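Local coordinates for probable chemoreceptor (Methyl-accepting chemotaxis) transmembrane protein (Rhizobium meliloti, PDB 6D8V) that binds quaternary ammonium compounds through its sensory domain and, as a membrane chemoreceptor, probably passes their presence on to the chemotaxis machinery, at residues 28-33 against 152-157; 98-103 against 114-119. One frame throughout, in Å; residues are numbered along the deposited sequence.

Interaction 1. Residues 28-33 against 152-157; sequences ELAAAA and TSIAYP
In the PDC sensor domain of the Cache clan, the long N-terminal helix 2-45 lies against the antiparallel sheet, and here Ala30 and Ala33 of the helix settle on Ile154 and Tyr156 of strand 149-160. The segment axes come within 8.2 Å and run in broadly the same direction, 37° apart. Alanine suits this face: Ala33 points its CB at the strand, and Ala30, whose CB points to one side, lets the strand's side chains reach its backbone. On the strand, alternation sends Ile154 and Tyr156 to the helix, while Ser153 lies on the other face, where its OG bonds Tyr140 and Asp171 of the ligand pocket.

Ile154 meets the helix with both its branches. CG2 stands anti to the backbone N and reaches the helix backbone itself, 3.8 Å from Ala30 CA, with Ala30 CB 4.0 Å away. The other branch is extended, chi2 176°, and carries CD1 to within 4.4 Å of Leu29 CB. Beta-branched isoleucine suits a strand and offers two apolar arms to the helix. Val26, one turn earlier on the helix, and Ile136 of the neighbouring strand also touch this side chain, and Val170 on strand 163-173 meets Ala33, so the contact is part of the apolar packing between helix and sheet.

No hydrogen bond crosses between the segments; van der Waals contact joins them, as expected where both backbones already use their polar groups in helix and sheet. Tyr156 provides the second half of the interface. Its long flat ring reaches past Ala33 towards Ala30; Arg34 and Ser37 of the same helix also touch the Tyr156 side chain. Ala33 CB approaches the ring obliquely, 3.9 Å from Tyr156 CD1, and at the next ring atom, Tyr156 CE1 lies 3.3 Å from Ala30 O, again obliquely.

Interaction 2. Residues 98-103 against 114-119; sequences AFTPYW and STFKAD. With PBE (1,1-dimethyl-prolinium), chain C.
Tyr102 and Ser114 meet in the hairpin of strands 101-105 and 111-115, where Ser114 N donates to Tyr102 O at 2.6 Å. The bond is nearly straight, 171° at the hydrogen, and lies in the carbonyl plane. The serine hydroxyl is satisfied within the hairpin, Ser114 OG bonding Gln112 NE2. Pro101 has no N-H to offer, yet its carbonyl still joins the sheet through a backbone bond with Phe73.

Beyond this bond Thr100 lies between the two segments. Its OG1 sits between the backbone N and the carbonyl carbon, chi1 46°, which places it 3.1 Å from both Ala98 O and Phe116 O; the hydroxyl can donate to either carbonyl, and the geometry does not choose between them. Phe116 O has a further, weak donor in Asn94 ND2. Threonine suits this place because its carbon side serves as well: Thr100 CB stands over the Phe116 ring, 3.9 Å from the centroid and 14° off the normal, a CH-pi contact. At the ring's edge, in its plane, Pro101 O lies 3.3 Å from Phe116 CE1.

The opposite face of Phe116 takes the ligand. Methyl CE of dimethyl-prolinium rests towards the rim, 3.4 Å from Phe116 CD1, and also stands over the centre of the Tyr102 ring, whose OH lies 3.2 Å from the second methyl, CF. The ligand itself accepts bonds from Glu143 N and Gly144 N. With Trp72, Trp124 and Tyr140 also lining the pocket, the faces of Tyr102 and Phe116 against an N-methyl group are consistent with an aromatic box, the usual design of quaternary ammonium sites.

From the N terminus, the chain first runs along helix 2-45, then passes through two short helices and strand 70-75 before reaching the hairpin of interaction 2. That contact closes a short loop, 98-103 to 114-119. The chain continues through helix 123-131 to strand 149-160, where 152-157 returns to 28-33 and interaction 1 closes a far longer loop, inside which interaction 2 is nested. Both reach the same antiparallel sheet: interaction 1 fixes it to the long helix, interaction 2 forms its hairpin and one wall of the ligand pocket. Their centres are about 17 Å apart and they do not touch; strands 70-75 and 163-173 link them across the sheet.

Interaction 1. Residues 28-33 against 152-157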
ATOM      1  N   GLU A  28      -8.110   2.201   7.837  1.00 55.24           N
ATOM      2  CA  GLU A  28      -9.164   3.112   7.395  1.00 52.12           C
ATOM      3  C   GLU A  28      -9.314   3.090   5.877  1.00 64.51           C
ATOM      4  O   GLU A  28     -10.442   3.122   5.360  1.00 54.59           O
ATOM      5  CB  GLU A  28      -8.887   4.534   7.895  1.00 59.60           C
ATOM      6  CG  GLU A  28      -9.149   4.715   9.384  1.00 87.51           C
ATOM      7  CD  GLU A  28      -8.942   6.140   9.853  1.00108.62           C
ATOM      8  OE1 GLU A  28      -7.962   6.395  10.583  1.00120.84           O
ATOM      9  OE2 GLU A  28      -9.764   7.005   9.492  1.00119.49           O
ATOM     10  N   LEU A  29      -8.191   3.029   5.142  1.00 60.13           N
ATOM     11  CA  LEU A  29      -8.274   2.891   3.688  1.00 49.10           C
ATOM     12  C   LEU A  29      -8.817   1.524   3.304  1.00 62.63           C
ATOM     13  O   LEU A  29      -9.671   1.417   2.416  1.00 71.77           O
ATOM     14  CB  LEU A  29      -6.909   3.110   3.026  1.00 59.03           C
ATOM     15  CG  LEU A  29      -6.336   4.525   2.996  1.00 67.35           C
ATOM     16  CD1 LEU A  29      -5.124   4.600   2.058  1.00 58.10           C
ATOM     17  CD2 LEU A  29      -7.396   5.537   2.590  1.00 53.42           C
ATOM     18  N   ALA A  30      -8.330   0.464   3.960  1.00 61.78           N
ATOM     19  CA  ALA A  30      -8.865  -0.870   3.699  1.00 66.61           C
ATOM     20  C   ALA A  30     -10.383  -0.884   3.833  1.00 76.34           C
ATOM     21  O   ALA A  30     -11.082  -1.470   2.997  1.00 74.14           O
ATOM     22  CB  ALA A  30      -8.233  -1.891   4.647  1.00 51.97           C
ATOM     23  N   ALA A  31     -10.910  -0.227   4.872  1.00 83.16           N
ATOM     24  CA  ALA A  31     -12.357  -0.137   5.048  1.00 57.95           C
ATOM     25  C   ALA A  31     -13.017   0.624   3.905  1.00 73.03           C
ATOM     26  O   ALA A  31     -14.091   0.232   3.425  1.00 67.98           O
ATOM     27  CB  ALA A  31     -12.684   0.537   6.374  1.00 52.39           C
ATOM     28  N   ALA A  32     -12.400   1.727   3.465  1.00 65.92           N
ATOM     29  CA  ALA A  32     -12.945   2.469   2.332  1.00 68.45           C
ATOM     30  C   ALA A  32     -12.883   1.653   1.047  1.00 71.72           C
ATOM     31  O   ALA A  32     -13.785   1.745   0.208  1.00 83.16           O
ATOM     32  CB  ALA A  32     -12.196   3.793   2.158  1.00 72.91           C
ATOM     33  N   ALA A  33     -11.840   0.845   0.874  1.00 56.55           N
ATOM     34  CA  ALA A  33     -11.788  -0.030  -0.290  1.00 73.57           C
ATOM     35  C   ALA A  33     -12.884  -1.090  -0.216  1.00 73.62           C
ATOM     36  O   ALA A  33     -13.627  -1.297  -1.183  1.00 94.36           O
ATOM     37  CB  ALA A  33     -10.399  -0.672  -0.409  1.00 56.56           C
ATOM     38  N   THR A 152       1.903   1.005  -2.914  1.00 62.28           N
ATOM     39  CA  THR A 152       1.321  -0.248  -2.464  1.00 64.14           C
ATOM     40  C   THR A 152      -0.193  -0.161  -2.612  1.00 66.62           C
ATOM     41  O   THR A 152      -0.777   0.917  -2.462  1.00 63.42           O
ATOM     42  CB  THR A 152       1.680  -0.534  -1.001  1.00 54.81           C
ATOM     43  OG1 THR A 152       1.213  -1.840  -0.642  1.00 72.40           O
ATOM     44  CG2 THR A 152       1.029   0.492  -0.092  1.00 75.66           C
ATOM     45  N   SER A 153      -0.834  -1.298  -2.892  1.00 58.51           N
ATOM     46  CA  SER A 153      -2.254  -1.305  -3.215  1.00 62.19           C
ATOM     47  C   SER A 153      -3.036  -2.216  -2.279  1.00 66.58           C
ATOM     48  O   SER A 153      -2.651  -3.370  -2.054  1.00 70.99           O
ATOM     49  CB  SER A 153      -2.476  -1.722  -4.665  1.00 70.18           C
ATOM     50  OG  SER A 153      -2.079  -0.689  -5.534  1.00 78.86           O
ATOM     51  N   ILE A 154      -4.138  -1.691  -1.754  1.00 55.70           N
ATOM     52  CA  ILE A 154      -5.091  -2.445  -0.954  1.00 63.47           C
ATOM     53  C   ILE A 154      -6.258  -2.790  -1.869  1.00 69.64           C
ATOM     54  O   ILE A 154      -6.948  -1.900  -2.376  1.00 71.87           O
ATOM     55  CB  ILE A 154      -5.537  -1.645   0.275  1.00 54.75           C
ATOM     56  CG1 ILE A 154      -4.332  -1.418   1.186  1.00 62.63           C
ATOM     57  CG2 ILE A 154      -6.632  -2.366   1.034  1.00 51.74           C
ATOM     58  CD1 ILE A 154      -4.627  -0.557   2.385  1.00 62.70           C
ATOM     59  N   ALA A 155      -6.468  -4.080  -2.108  1.00 56.51           N
ATOM     60  CA  ALA A 155      -7.456  -4.528  -3.076  1.00 67.94           C
ATOM     61  C   ALA A 155      -8.415  -5.514  -2.428  1.00 81.04           C
ATOM     62  O   ALA A 155      -8.034  -6.301  -1.554  1.00 73.91           O
ATOM     63  CB  ALA A 155      -6.798  -5.177  -4.299  1.00 74.87           C
ATOM     64  N   TYR A 156      -9.669  -5.454  -2.867  1.00 75.79           N
ATOM     65  CA  TYR A 156     -10.753  -6.285  -2.377  1.00 76.53           C
ATOM     66  C   TYR A 156     -11.503  -6.896  -3.549  1.00 87.77           C
ATOM     67  O   TYR A 156     -11.612  -6.280  -4.614  1.00 89.24           O
ATOM     68  CB  TYR A 156     -11.736  -5.473  -1.518  1.00 69.67           C
ATOM     69  CG  TYR A 156     -11.392  -5.458  -0.051  1.00 74.11           C
ATOM     70  CD1 TYR A 156     -10.554  -4.485   0.473  1.00 69.69           C
ATOM     71  CD2 TYR A 156     -11.902  -6.422   0.813  1.00 80.32           C
ATOM     72  CE1 TYR A 156     -10.240  -4.472   1.825  1.00 64.04           C
ATOM     73  CE2 TYR A 156     -11.583  -6.419   2.155  1.00 83.39           C
ATOM     74  CZ  TYR A 156     -10.752  -5.443   2.655  1.00 69.33           C
ATOM     75  OH  TYR A 156     -10.427  -5.433   3.993  1.00 74.73           O
ATOM     76  N   PRO A 157     -12.024  -8.108  -3.383  1.00 98.47           N
ATOM     77  CA  PRO A 157     -12.861  -8.692  -4.436  1.00 96.78           C
ATOM     78  C   PRO A 157     -14.198  -7.978  -4.519  1.00 94.45           C
ATOM     79  O   PRO A 157     -14.807  -7.643  -3.499  1.00103.36           O
ATOM     80  CB  PRO A 157     -13.033 -10.150  -3.992  1.00 87.06           C
ATOM     81  CG  PRO A 157     -11.970 -10.381  -2.954  1.00 96.94           C
ATOM     82  CD  PRO A 157     -11.748  -9.057  -2.294  1.00 99.02           C
TER

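Interaction 2. Residues 98-103 against 114-119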
ATOM      1  N   ALA A  98     -10.761  -3.770 -21.950  1.00128.23           N
ATOM      2  CA  ALA A  98     -11.273  -4.246 -20.675  1.00121.78           C
ATOM      3  C   ALA A  98     -11.612  -3.056 -19.789  1.00125.41           C
ATOM      4  O   ALA A  98     -10.926  -2.031 -19.824  1.00120.35           O
ATOM      5  CB  ALA A  98     -10.266  -5.166 -19.976  1.00105.95           C
ATOM      6  N   PHE A  99     -12.670  -3.202 -18.995  1.00130.10           N
ATOM      7  CA  PHE A  99     -13.145  -2.121 -18.132  1.00119.13           C
ATOM      8  C   PHE A  99     -12.149  -1.916 -16.997  1.00110.09           C
ATOM      9  O   PHE A  99     -12.097  -2.701 -16.050  1.00108.41           O
ATOM     10  CB  PHE A  99     -14.538  -2.439 -17.601  1.00114.87           C
ATOM     11  CG  PHE A  99     -15.139  -1.332 -16.782  1.00116.33           C
ATOM     12  CD1 PHE A  99     -15.080  -0.018 -17.224  1.00111.88           C
ATOM     13  CD2 PHE A  99     -15.769  -1.604 -15.577  1.00108.17           C
ATOM     14  CE1 PHE A  99     -15.633   1.006 -16.477  1.00112.07           C
ATOM     15  CE2 PHE A  99     -16.324  -0.584 -14.826  1.00104.23           C
ATOM     16  CZ  PHE A  99     -16.257   0.723 -15.275  1.00112.38           C
ATOM     17  N   THR A 100     -11.357  -0.849 -17.087  1.00104.02           N
ATOM     18  CA  THR A 100     -10.284  -0.573 -16.130  1.00102.38           C
ATOM     19  C   THR A 100     -10.234   0.920 -15.826  1.00104.97           C
ATOM     20  O   THR A 100      -9.349   1.642 -16.298  1.00113.77           O
ATOM     21  CB  THR A 100      -8.935  -1.066 -16.666  1.00112.27           C
ATOM     22  OG1 THR A 100      -8.781  -0.656 -18.032  1.00112.10           O
ATOM     23  CG2 THR A 100      -8.848  -2.583 -16.595  1.00104.96           C
ATOM     24  N   PRO A 101     -11.174   1.418 -15.032  1.00107.36           N
ATOM     25  CA  PRO A 101     -11.124   2.825 -14.618  1.00107.26           C
ATOM     26  C   PRO A 101     -10.096   3.044 -13.523  1.00107.77           C
ATOM     27  O   PRO A 101      -9.843   2.172 -12.688  1.00 97.72           O
ATOM     28  CB  PRO A 101     -12.539   3.096 -14.086  1.00 92.40           C
ATOM     29  CG  PRO A 101     -13.329   1.837 -14.319  1.00 97.09           C
ATOM     30  CD  PRO A 101     -12.349   0.725 -14.483  1.00109.17           C
ATOM     31  N   TYR A 102      -9.517   4.245 -13.514  1.00102.35           N
ATOM     32  CA  TYR A 102      -8.471   4.543 -12.538  1.00 97.84           C
ATOM     33  C   TYR A 102      -8.424   6.042 -12.274  1.00 94.46           C
ATOM     34  O   TYR A 102      -7.991   6.811 -13.137  1.00105.24           O
ATOM     35  CB  TYR A 102      -7.123   4.038 -13.032  1.00105.88           C
ATOM     36  CG  TYR A 102      -5.995   4.273 -12.056  1.00 94.62           C
ATOM     37  CD1 TYR A 102      -6.233   4.318 -10.687  1.00 84.15           C
ATOM     38  CD2 TYR A 102      -4.691   4.445 -12.504  1.00 87.55           C
ATOM     39  CE1 TYR A 102      -5.202   4.533  -9.796  1.00 89.28           C
ATOM     40  CE2 TYR A 102      -3.658   4.660 -11.619  1.00 88.06           C
ATOM     41  CZ  TYR A 102      -3.915   4.705 -10.268  1.00 86.81           C
ATOM     42  OH  TYR A 102      -2.878   4.919  -9.387  1.00 83.58           O
ATOM     43  N   TRP A 103      -8.843   6.446 -11.080  1.00 90.36           N
ATOM     44  CA  TRP A 103      -8.625   7.803 -10.599  1.00 94.38           C
ATOM     45  C   TRP A 103      -7.315   7.857  -9.826  1.00 71.15           C
ATOM     46  O   TRP A 103      -7.075   7.026  -8.947  1.00 70.07           O
ATOM     47  CB  TRP A 103      -9.781   8.263  -9.708  1.00 90.23           C
ATOM     48  CG  TRP A 103     -11.075   8.474 -10.435  1.00 97.12           C
ATOM     49  CD1 TRP A 103     -12.135   7.618 -10.488  1.00 97.20           C
ATOM     50  CD2 TRP A 103     -11.447   9.621 -11.211  1.00106.25           C
ATOM     51  NE1 TRP A 103     -13.144   8.160 -11.246  1.00108.24           N
ATOM     52  CE2 TRP A 103     -12.745   9.389 -11.703  1.00110.66           C
ATOM     53  CE3 TRP A 103     -10.805  10.821 -11.538  1.00100.60           C
ATOM     54  CZ2 TRP A 103     -13.416  10.310 -12.502  1.00105.61           C
ATOM     55  CZ3 TRP A 103     -11.472  11.734 -12.331  1.00 89.90           C
ATOM     56  CH2 TRP A 103     -12.764  11.474 -12.805  1.00 98.96           C
ATOM     57  N   SER A 114      -7.360   7.708 -15.445  1.00113.03           N
ATOM     58  CA  SER A 114      -6.386   6.947 -16.207  1.00102.31           C
ATOM     59  C   SER A 114      -6.998   5.620 -16.658  1.00 95.46           C
ATOM     60  O   SER A 114      -8.214   5.417 -16.604  1.00100.01           O
ATOM     61  CB  SER A 114      -5.121   6.744 -15.369  1.00117.84           C
ATOM     62  OG  SER A 114      -4.744   7.953 -14.731  1.00131.90           O
ATOM     63  N   THR A 115      -6.146   4.715 -17.127  1.00 99.35           N
ATOM     64  CA  THR A 115      -6.555   3.357 -17.455  1.00100.57           C
ATOM     65  C   THR A 115      -5.303   2.498 -17.478  1.00 92.74           C
ATOM     66  O   THR A 115      -4.207   2.993 -17.753  1.00110.33           O
ATOM     67  CB  THR A 115      -7.294   3.275 -18.796  1.00108.19           C
ATOM     68  OG1 THR A 115      -8.461   4.105 -18.753  1.00111.90           O
ATOM     69  CG2 THR A 115      -7.718   1.843 -19.075  1.00100.28           C
ATOM     70  N   PHE A 116      -5.475   1.215 -17.173  1.00 86.32           N
ATOM     71  CA  PHE A 116      -4.347   0.320 -16.965  1.00 85.58           C
ATOM     72  C   PHE A 116      -4.641  -1.033 -17.599  1.00101.83           C
ATOM     73  O   PHE A 116      -5.771  -1.330 -17.996  1.00104.04           O
ATOM     74  CB  PHE A 116      -4.039   0.166 -15.475  1.00 85.37           C
ATOM     75  CG  PHE A 116      -5.216  -0.281 -14.655  1.00 99.05           C
ATOM     76  CD1 PHE A 116      -6.202   0.619 -14.279  1.00107.82           C
ATOM     77  CD2 PHE A 116      -5.327  -1.597 -14.248  1.00101.75           C
ATOM     78  CE1 PHE A 116      -7.285   0.207 -13.521  1.00115.26           C
ATOM     79  CE2 PHE A 116      -6.402  -2.014 -13.489  1.00111.67           C
ATOM     80  CZ  PHE A 116      -7.385  -1.112 -13.127  1.00118.92           C
ATOM     81  N   LYS A 117      -3.598  -1.856 -17.692  1.00105.79           N
ATOM     82  CA  LYS A 117      -3.719  -3.183 -18.275  1.00109.98           C
ATOM     83  C   LYS A 117      -4.226  -4.182 -17.242  1.00105.66           C
ATOM     84  O   LYS A 117      -3.902  -4.104 -16.054  1.00110.54           O
ATOM     85  CB  LYS A 117      -2.376  -3.662 -18.838  1.00113.96           C
ATOM     86  CG  LYS A 117      -2.391  -5.136 -19.242  1.00117.68           C
ATOM     87  CD  LYS A 117      -1.032  -5.649 -19.691  1.00124.67           C
ATOM     88  CE  LYS A 117      -1.118  -7.130 -20.058  1.00132.97           C
ATOM     89  NZ  LYS A 117       0.124  -7.653 -20.699  1.00134.52           N
ATOM     90  N   ALA A 118      -5.022  -5.141 -17.718  1.00106.01           N
ATOM     91  CA  ALA A 118      -5.647  -6.137 -16.847  1.00104.30           C
ATOM     92  C   ALA A 118      -4.692  -7.310 -16.644  1.00104.64           C
ATOM     93  O   ALA A 118      -4.835  -8.386 -17.231  1.00115.79           O
ATOM     94  CB  ALA A 118      -6.978  -6.592 -17.432  1.00 97.33           C
ATOM     95  N   ASP A 119      -3.701  -7.097 -15.774  1.00103.22           N
ATOM     96  CA  ASP A 119      -2.688  -8.113 -15.477  1.00101.53           C
ATOM     97  C   ASP A 119      -3.197  -8.970 -14.323  1.00 95.17           C
ATOM     98  O   ASP A 119      -2.871  -8.739 -13.158  1.00100.16           O
ATOM     99  CB  ASP A 119      -1.350  -7.457 -15.159  1.00100.88           C
ATOM    100  CG  ASP A 119      -0.218  -8.460 -15.068  1.00115.03           C
ATOM    101  OD1 ASP A 119      -0.472  -9.660 -15.306  1.00121.35           O
ATOM    102  OD2 ASP A 119       0.925  -8.054 -14.767  1.00114.74           O
TER
HETATM  103  N   PBE C 402      -3.170   0.566 -10.549  1.00102.12           N
HETATM  104  CD  PBE C 402      -3.772  -0.359  -9.850  1.00 91.91           C
HETATM  105  CA  PBE C 402      -1.942  -0.183 -11.043  1.00106.11           C
HETATM  106  CB  PBE C 402      -2.569  -1.569 -11.476  1.00111.80           C
HETATM  107  CG  PBE C 402      -3.536  -1.750 -10.685  1.00 95.38           C
HETATM  108  CE  PBE C 402      -4.044   1.007 -11.657  1.00110.08           C
HETATM  109  CF  PBE C 402      -2.785   1.700  -9.687  1.00 91.79           C
HETATM  110  C   PBE C 402      -1.201   0.429 -12.122  1.00 93.14           C
HETATM  111  O   PBE C 402      -0.396  -0.275 -12.792  1.00 98.64           O
HETATM  112  OXT PBE C 402      -1.322   1.654 -12.386  1.00 97.76           O